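Long-range contacts in protein-glutamine gamma-glutamyltransferase 2 (PDB 1G0D), which probably catalyses the calcium-dependent joining of peptide-bound glutamine to primary amines such as the side chain of peptide-bound lysine, cross-linking or aminating proteins: residues Leu32-Gly37 and Phe130-Asn135; Leu60-Arg65 and Asn102-His107. One frame throughout, in Å; residues are numbered along the deposited sequence.

Contact 1. Residues Leu32-Gly37 and Phe130-Asn135; sequences LIVRRG and FHMLFN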
ATOM      1  N   LEU A  32       9.077 -21.832  16.613  1.00 13.72           N
ATOM      2  CA  LEU A  32       9.589 -22.184  15.300  1.00 12.13           C
ATOM      3  C   LEU A  32       8.761 -21.624  14.160  1.00 14.71           C
ATOM      4  O   LEU A  32       7.625 -22.023  13.966  1.00 17.06           O
ATOM      5  CB  LEU A  32       9.677 -23.710  15.168  1.00  9.20           C
ATOM      6  CG  LEU A  32      10.257 -24.324  13.884  1.00  6.39           C
ATOM      7  CD1 LEU A  32      11.726 -23.969  13.701  1.00  2.18           C
ATOM      8  CD2 LEU A  32      10.118 -25.825  13.959  1.00  6.73           C
ATOM      9  N   ILE A  33       9.330 -20.667  13.426  1.00 18.09           N
ATOM     10  CA  ILE A  33       8.690 -20.059  12.262  1.00 13.50           C
ATOM     11  C   ILE A  33       9.667 -20.291  11.095  1.00 14.85           C
ATOM     12  O   ILE A  33      10.748 -19.712  11.018  1.00 14.88           O
ATOM     13  CB  ILE A  33       8.461 -18.584  12.468  1.00  9.72           C
ATOM     14  CG1 ILE A  33       7.752 -18.364  13.800  1.00  7.41           C
ATOM     15  CG2 ILE A  33       7.686 -18.061  11.288  1.00  7.63           C
ATOM     16  CD1 ILE A  33       7.754 -16.951  14.277  1.00  2.61           C
ATOM     17  N   VAL A  34       9.231 -21.125  10.173  1.00 15.18           N
ATOM     18  CA  VAL A  34      10.027 -21.600   9.057  1.00 13.15           C
ATOM     19  C   VAL A  34       9.548 -21.143   7.659  1.00 11.26           C
ATOM     20  O   VAL A  34       8.411 -20.747   7.530  1.00 17.94           O
ATOM     21  CB  VAL A  34       9.990 -23.145   9.272  1.00 14.43           C
ATOM     22  CG1 VAL A  34       9.536 -23.902   8.023  1.00 17.26           C
ATOM     23  CG2 VAL A  34      11.301 -23.589   9.894  1.00 15.95           C
ATOM     24  N   ARG A  35      10.396 -21.164   6.625  1.00 11.73           N
ATOM     25  CA  ARG A  35       9.967 -20.806   5.247  1.00  8.73           C
ATOM     26  C   ARG A  35      10.036 -22.099   4.390  1.00 12.43           C
ATOM     27  O   ARG A  35      10.855 -22.967   4.668  1.00 17.92           O
ATOM     28  CB  ARG A  35      10.858 -19.710   4.659  1.00  6.84           C
ATOM     29  CG  ARG A  35      10.898 -18.463   5.530  1.00  7.86           C
ATOM     30  CD  ARG A  35      11.398 -17.238   4.793  1.00  4.09           C
ATOM     31  NE  ARG A  35      11.331 -16.041   5.633  1.00  6.53           N
ATOM     32  CZ  ARG A  35      10.436 -15.041   5.517  1.00 10.38           C
ATOM     33  NH1 ARG A  35       9.473 -15.064   4.600  1.00  8.91           N
ATOM     34  NH2 ARG A  35      10.529 -13.981   6.311  1.00  6.43           N
ATOM     35  N   ARG A  36       9.184 -22.241   3.373  1.00 11.16           N
ATOM     36  CA  ARG A  36       9.128 -23.465   2.551  1.00  7.87           C
ATOM     37  C   ARG A  36      10.246 -23.756   1.572  1.00  7.78           C
ATOM     38  O   ARG A  36      10.894 -22.857   1.077  1.00 11.72           O
ATOM     39  CB  ARG A  36       7.801 -23.530   1.789  1.00  6.60           C
ATOM     40  CG  ARG A  36       7.707 -22.613   0.626  1.00  9.04           C
ATOM     41  CD  ARG A  36       6.240 -22.336   0.235  1.00 12.48           C
ATOM     42  NE  ARG A  36       6.142 -21.694  -1.089  1.00 11.11           N
ATOM     43  CZ  ARG A  36       5.043 -21.671  -1.845  1.00  9.58           C
ATOM     44  NH1 ARG A  36       3.930 -22.246  -1.428  1.00  2.32           N
ATOM     45  NH2 ARG A  36       5.071 -21.130  -3.057  1.00 10.94           N
ATOM     46  N   GLY A  37      10.462 -25.030   1.289  1.00  7.42           N
ATOM     47  CA  GLY A  37      11.499 -25.411   0.352  1.00  8.19           C
ATOM     48  C   GLY A  37      12.890 -25.420   0.955  1.00 12.10           C
ATOM     49  O   GLY A  37      13.859 -25.754   0.273  1.00 15.72           O
ATOM     50  N   PHE A 130       4.432 -25.202  14.394  1.00 21.60           N
ATOM     51  CA  PHE A 130       5.309 -24.249  13.744  1.00 19.72           C
ATOM     52  C   PHE A 130       4.525 -23.573  12.608  1.00 20.81           C
ATOM     53  O   PHE A 130       3.447 -24.051  12.213  1.00 22.76           O
ATOM     54  CB  PHE A 130       6.603 -24.953  13.242  1.00 11.71           C
ATOM     55  CG  PHE A 130       6.381 -26.005  12.168  1.00 12.40           C
ATOM     56  CD1 PHE A 130       6.260 -25.643  10.813  1.00  9.36           C
ATOM     57  CD2 PHE A 130       6.271 -27.350  12.507  1.00  9.15           C
ATOM     58  CE1 PHE A 130       6.026 -26.591   9.833  1.00  3.32           C
ATOM     59  CE2 PHE A 130       6.035 -28.299  11.524  1.00  7.86           C
ATOM     60  CZ  PHE A 130       5.911 -27.918  10.186  1.00  7.83           C
ATOM     61  N   HIS A 131       5.037 -22.455  12.113  1.00 18.66           N
ATOM     62  CA  HIS A 131       4.384 -21.741  11.036  1.00 17.17           C
ATOM     63  C   HIS A 131       5.218 -21.797   9.778  1.00 17.03           C
ATOM     64  O   HIS A 131       6.436 -21.804   9.835  1.00 17.94           O
ATOM     65  CB  HIS A 131       4.185 -20.303  11.429  1.00 19.36           C
ATOM     66  CG  HIS A 131       3.073 -20.094  12.398  1.00 20.06           C
ATOM     67  ND1 HIS A 131       3.269 -20.083  13.761  1.00 21.95           N
ATOM     68  CD2 HIS A 131       1.761 -19.838  12.204  1.00 17.51           C
ATOM     69  CE1 HIS A 131       2.125 -19.825  14.365  1.00 19.24           C
ATOM     70  NE2 HIS A 131       1.193 -19.673  13.442  1.00 19.26           N
ATOM     71  N   MET A 132       4.559 -21.824   8.639  1.00 15.80           N
ATOM     72  CA  MET A 132       5.259 -21.893   7.372  1.00 17.13           C
ATOM     73  C   MET A 132       4.875 -20.717   6.468  1.00 17.80           C
ATOM     74  O   MET A 132       3.693 -20.479   6.221  1.00 21.62           O
ATOM     75  CB  MET A 132       4.920 -23.207   6.685  1.00 16.73           C
ATOM     76  CG  MET A 132       5.517 -23.333   5.309  1.00 16.74           C
ATOM     77  SD  MET A 132       7.169 -24.056   5.364  1.00 19.60           S
ATOM     78  CE  MET A 132       6.797 -25.745   5.795  1.00 11.21           C
ATOM     79  N   LEU A 133       5.884 -20.002   5.979  1.00 16.43           N
ATOM     80  CA  LEU A 133       5.724 -18.837   5.102  1.00 14.05           C
ATOM     81  C   LEU A 133       6.271 -19.104   3.673  1.00 14.77           C
ATOM     82  O   LEU A 133       6.850 -20.145   3.399  1.00 13.73           O
ATOM     83  CB  LEU A 133       6.488 -17.643   5.695  1.00 13.19           C
ATOM     84  CG  LEU A 133       6.102 -16.949   7.006  1.00 16.07           C
ATOM     85  CD1 LEU A 133       4.881 -17.547   7.653  1.00  8.42           C
ATOM     86  CD2 LEU A 133       7.265 -17.021   7.890  1.00 13.29           C
ATOM     87  N   PHE A 134       6.088 -18.142   2.775  1.00 14.62           N
ATOM     88  CA  PHE A 134       6.562 -18.250   1.403  1.00 10.35           C
ATOM     89  C   PHE A 134       8.090 -18.060   1.462  1.00 12.87           C
ATOM     90  O   PHE A 134       8.599 -17.404   2.360  1.00 14.10           O
ATOM     91  CB  PHE A 134       5.908 -17.145   0.552  1.00  6.93           C
ATOM     92  CG  PHE A 134       4.499 -17.464   0.122  1.00  5.22           C
ATOM     93  CD1 PHE A 134       3.408 -16.835   0.722  1.00  9.42           C
ATOM     94  CD2 PHE A 134       4.254 -18.431  -0.841  1.00  4.57           C
ATOM     95  CE1 PHE A 134       2.096 -17.182   0.371  1.00  5.82           C
ATOM     96  CE2 PHE A 134       2.942 -18.786  -1.199  1.00  6.50           C
ATOM     97  CZ  PHE A 134       1.870 -18.169  -0.596  1.00  2.90           C
ATOM     98  N   ASN A 135       8.820 -18.613   0.495  1.00 13.75           N
ATOM     99  CA  ASN A 135      10.278 -18.525   0.480  1.00  8.22           C
ATOM    100  C   ASN A 135      10.832 -17.974  -0.819  1.00 12.54           C
ATOM    101  O   ASN A 135      11.179 -18.745  -1.712  1.00 14.05           O
ATOM    102  CB  ASN A 135      10.864 -19.912   0.674  1.00  4.80           C
ATOM    103  CG  ASN A 135      12.231 -19.869   1.259  1.00 10.53           C
ATOM    104  OD1 ASN A 135      12.850 -18.809   1.308  1.00 16.33           O
ATOM    105  ND2 ASN A 135      12.728 -21.008   1.720  1.00  8.56           N
TER
HETATM  106  O   HOH W   1       5.367 -20.856  15.756  1.00 15.76           O
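Leu-32 O takes two hydrogen bonds, one from His-131 N at 3.2 Å and one from water 1 at 3.1 Å. The same water lies at the edge of the His-131 ring, in its plane, 3.0 Å from ND1. Further backbone bonds run from Val-34 N to His-131 O, Leu-133 N to Val-34 O and Arg-36 N to Leu-133 O. This is parallel pairing: strand 33-35 borders a mixed sheet in the N-terminal beta-sandwich domain. Val-34 CG1 rests on Met-132 SD at 3.6 Å. On the other face Ile-33 CG2 meets Leu-133 CD2 at 3.6 Å, under helix 184-193. Past the strands, Asn-135 ND2 donates to Arg-36 O at 2.7 Å, from above the carbonyl plane. The Arg-36 chain runs extended from CG to NE (chi2 -159°), alongside Phe-134. Phe-134 CD2 stands over the guanidinium centre, 3.5 Å from Arg-36 CZ. The guanidinium and ring planes are 71° apart, and NH2 lies at the ring edge. NH2 also makes a salt bridge to Asp-141. An alanine in place of Arg-36 would probably leave Asp-141 without this positive mate and the Phe-134 edge without its cover. Arg-35 NH1 bonds weakly to Phe-134 O, while its NE binds His-22 O.

Contact 2. Residues Leu60-Arg65 and Asn102-His107; sequences LHLGKR and NAVIGH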
ATOM      1  N   LEU A  60       2.185 -34.643   9.785  1.00 17.22           N
ATOM      2  CA  LEU A  60       1.852 -33.245   9.938  1.00 20.03           C
ATOM      3  C   LEU A  60       0.358 -32.975   9.919  1.00 20.44           C
ATOM      4  O   LEU A  60      -0.381 -33.625   9.203  1.00 23.01           O
ATOM      5  CB  LEU A  60       2.501 -32.472   8.807  1.00 26.85           C
ATOM      6  CG  LEU A  60       4.021 -32.380   8.718  1.00 24.96           C
ATOM      7  CD1 LEU A  60       4.407 -31.994   7.320  1.00 27.22           C
ATOM      8  CD2 LEU A  60       4.521 -31.330   9.687  1.00 25.57           C
ATOM      9  N   HIS A  61      -0.092 -31.999  10.693  1.00 23.02           N
ATOM     10  CA  HIS A  61      -1.519 -31.659  10.730  1.00 24.45           C
ATOM     11  C   HIS A  61      -1.702 -30.173  10.496  1.00 26.05           C
ATOM     12  O   HIS A  61      -1.040 -29.335  11.117  1.00 26.48           O
ATOM     13  CB  HIS A  61      -2.162 -32.031  12.073  1.00 22.60           C
ATOM     14  CG  HIS A  61      -1.927 -33.450  12.479  1.00 27.38           C
ATOM     15  ND1 HIS A  61      -2.777 -34.475  12.118  1.00 28.22           N
ATOM     16  CD2 HIS A  61      -0.894 -34.036  13.134  1.00 25.97           C
ATOM     17  CE1 HIS A  61      -2.277 -35.626  12.523  1.00 23.17           C
ATOM     18  NE2 HIS A  61      -1.134 -35.387  13.144  1.00 26.81           N
ATOM     19  N   LEU A  62      -2.617 -29.867   9.591  1.00 28.35           N
ATOM     20  CA  LEU A  62      -2.944 -28.495   9.212  1.00 31.48           C
ATOM     21  C   LEU A  62      -4.461 -28.271   9.384  1.00 33.23           C
ATOM     22  O   LEU A  62      -5.264 -29.147   9.051  1.00 33.93           O
ATOM     23  CB  LEU A  62      -2.558 -28.257   7.737  1.00 28.85           C
ATOM     24  CG  LEU A  62      -1.474 -27.244   7.324  1.00 27.93           C
ATOM     25  CD1 LEU A  62      -1.698 -26.856   5.885  1.00 25.79           C
ATOM     26  CD2 LEU A  62      -1.495 -26.007   8.206  1.00 24.31           C
ATOM     27  N   GLY A  63      -4.854 -27.113   9.904  1.00 31.19           N
ATOM     28  CA  GLY A  63      -6.270 -26.844  10.044  1.00 31.72           C
ATOM     29  C   GLY A  63      -6.759 -27.106  11.432  1.00 35.73           C
ATOM     30  O   GLY A  63      -6.285 -28.042  12.084  1.00 34.98           O
ATOM     31  N   LYS A  64      -7.717 -26.282  11.863  1.00 43.43           N
ATOM     32  CA  LYS A  64      -8.311 -26.353  13.211  1.00 48.31           C
ATOM     33  C   LYS A  64      -9.055 -27.644  13.450  1.00 46.28           C
ATOM     34  O   LYS A  64      -9.387 -27.961  14.578  1.00 45.92           O
ATOM     35  CB  LYS A  64      -9.272 -25.181  13.463  1.00 52.53           C
ATOM     36  CG  LYS A  64      -8.616 -23.933  14.100  1.00 62.37           C
ATOM     37  CD  LYS A  64      -7.479 -23.338  13.206  1.00 69.65           C
ATOM     38  CE  LYS A  64      -7.800 -21.948  12.602  1.00 67.19           C
ATOM     39  NZ  LYS A  64      -7.224 -21.801  11.213  1.00 64.59           N
ATOM     40  N   ARG A  65      -9.305 -28.379  12.379  1.00 45.66           N
ATOM     41  CA  ARG A  65      -9.999 -29.647  12.463  1.00 45.54           C
ATOM     42  C   ARG A  65      -9.293 -30.657  11.587  1.00 43.40           C
ATOM     43  O   ARG A  65      -9.932 -31.498  10.980  1.00 43.97           O
ATOM     44  CB  ARG A  65     -11.432 -29.488  11.974  1.00 49.53           C
ATOM     45  CG  ARG A  65     -12.367 -28.913  13.008  1.00 59.95           C
ATOM     46  CD  ARG A  65     -13.715 -28.577  12.410  1.00 67.89           C
ATOM     47  NE  ARG A  65     -13.608 -27.508  11.426  1.00 76.22           N
ATOM     48  CZ  ARG A  65     -13.340 -27.698  10.132  1.00 82.61           C
ATOM     49  NH1 ARG A  65     -13.269 -26.645   9.322  1.00 86.60           N
ATOM     50  NH2 ARG A  65     -13.147 -28.927   9.641  1.00 82.95           N
ATOM     51  N   ASN A 102       6.444 -26.116  -2.728  1.00 13.60           N
ATOM     52  CA  ASN A 102       5.046 -25.803  -2.987  1.00 14.17           C
ATOM     53  C   ASN A 102       4.251 -26.080  -1.718  1.00 15.53           C
ATOM     54  O   ASN A 102       3.031 -26.210  -1.746  1.00 17.77           O
ATOM     55  CB  ASN A 102       4.469 -26.610  -4.159  1.00 15.28           C
ATOM     56  CG  ASN A 102       4.582 -28.098  -3.962  1.00 25.52           C
ATOM     57  OD1 ASN A 102       5.198 -28.560  -3.007  1.00 27.99           O
ATOM     58  ND2 ASN A 102       3.991 -28.870  -4.876  1.00 28.16           N
ATOM     59  N   ALA A 103       4.947 -26.146  -0.590  1.00 15.28           N
ATOM     60  CA  ALA A 103       4.288 -26.400   0.677  1.00 15.76           C
ATOM     61  C   ALA A 103       3.175 -25.365   1.009  1.00 20.33           C
ATOM     62  O   ALA A 103       3.270 -24.179   0.663  1.00 21.08           O
ATOM     63  CB  ALA A 103       5.323 -26.417   1.753  1.00 10.98           C
ATOM     64  N   VAL A 104       2.116 -25.830   1.680  1.00 20.23           N
ATOM     65  CA  VAL A 104       1.005 -24.982   2.093  1.00 17.73           C
ATOM     66  C   VAL A 104       1.474 -24.141   3.273  1.00 19.27           C
ATOM     67  O   VAL A 104       1.987 -24.677   4.244  1.00 19.10           O
ATOM     68  CB  VAL A 104      -0.201 -25.832   2.568  1.00 13.55           C
ATOM     69  CG1 VAL A 104      -1.257 -24.938   3.127  1.00 15.00           C
ATOM     70  CG2 VAL A 104      -0.786 -26.607   1.418  1.00 13.89           C
ATOM     71  N   ILE A 105       1.339 -22.817   3.187  1.00 21.24           N
ATOM     72  CA  ILE A 105       1.738 -21.978   4.315  1.00 21.02           C
ATOM     73  C   ILE A 105       0.684 -22.148   5.422  1.00 21.35           C
ATOM     74  O   ILE A 105      -0.485 -22.424   5.148  1.00 25.25           O
ATOM     75  CB  ILE A 105       1.881 -20.478   3.900  1.00 16.31           C
ATOM     76  CG1 ILE A 105       0.554 -19.903   3.467  1.00 14.86           C
ATOM     77  CG2 ILE A 105       2.798 -20.354   2.697  1.00 13.32           C
ATOM     78  CD1 ILE A 105       0.588 -18.390   3.485  1.00 13.25           C
ATOM     79  N   GLY A 106       1.087 -22.015   6.673  1.00 19.34           N
ATOM     80  CA  GLY A 106       0.104 -22.185   7.717  1.00 17.99           C
ATOM     81  C   GLY A 106       0.715 -22.605   9.018  1.00 18.74           C
ATOM     82  O   GLY A 106       1.940 -22.682   9.139  1.00 19.37           O
ATOM     83  N   HIS A 107      -0.138 -22.868  10.000  1.00 16.98           N
ATOM     84  CA  HIS A 107       0.326 -23.292  11.310  1.00 19.17           C
ATOM     85  C   HIS A 107       0.197 -24.789  11.407  1.00 19.07           C
ATOM     86  O   HIS A 107      -0.902 -25.286  11.566  1.00 20.59           O
ATOM     87  CB  HIS A 107      -0.524 -22.648  12.393  1.00 22.85           C
ATOM     88  CG  HIS A 107       0.038 -22.798  13.768  1.00 27.43           C
ATOM     89  ND1 HIS A 107      -0.756 -22.887  14.888  1.00 27.93           N
ATOM     90  CD2 HIS A 107       1.315 -22.897  14.201  1.00 30.22           C
ATOM     91  CE1 HIS A 107       0.007 -23.039  15.950  1.00 31.06           C
ATOM     92  NE2 HIS A 107       1.267 -23.048  15.562  1.00 28.75           N
TER
HETATM   93  O   HOH W   2      -4.111 -24.470  11.283  1.00 40.84           O
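Leu-62 lays its two methyls on separate parts of segment 102-107. CD1 touches Val-104 CG1 at 3.4 Å, the close apolar contact of the pair. CD2 lies 3.5 Å from His-107 O and also approaches Gly-106 C, at 4.1 Å. The Leu-62 and Val-104 side chains cross at a slant. In Leu-62, CD1, anti to CA (chi2 -158°), is the methyl that reaches Val-104. Val-104 sends CG1 out anti to its backbone N (chi1 174°), and this is the branch that Leu-62 meets. Gly-106 lies under the second methyl. A CB there would lie 3.0 Å from Leu-62 CD2, too close, and the backbone angles of Gly-106 also call for glycine.

The two segments sit where antiparallel neighbours of the mixed sheet in the N-terminal beta-sandwich part company. Strands 55-62 and 106-115 are joined by backbone hydrogen bonds between His-61 and Arg-109. Two residues on, Gly-63 and His-107 would be the next such pair, but Gly-63 N and His-107 O are 4.7 Å apart. Water 2 fills in. It accepts from Gly-63 N at 3.1 Å and donates weakly to His-107 O at 3.3 Å. No direct hydrogen bond joins the segments. Gly-63 has a positive phi of 99°, at which a side chain would press on the carbonyl O of Leu-62.

Helix 202-208 closes over the apolar patch, with Ile-206 touching both Leu-62 and Val-104. Tyr-108 and Val-68 also pack on Leu-62, from the two neighbouring strands. The His-107 ring turns away from segment 60-65. It stacks on His-131, and its NE2 is hydrogen-bonded to Ser-129 OG.

From the N terminus, the chain runs through strand 8-12 and helix 15-21 before strand 33-35, whose partner comes only when contact 1 closes a long, helix-free loop at residues 130-135. Contact 2 is nested inside that loop. It joins the end of strand 55-62 to the start of strand 106-115. Strand 106-115 is followed by strand 121-133, its neighbour in the same mixed sheet, so the two contacts meet side by side, their centres about 11 Å apart. Met-132 N lies 2.8 Å from Gly-106 O, a probable hydrogen bond, and Arg-36 NH1 probably bonds to Ala-103 O. Helix 184-193 borders contact 1 and helix 202-208 borders contact 2.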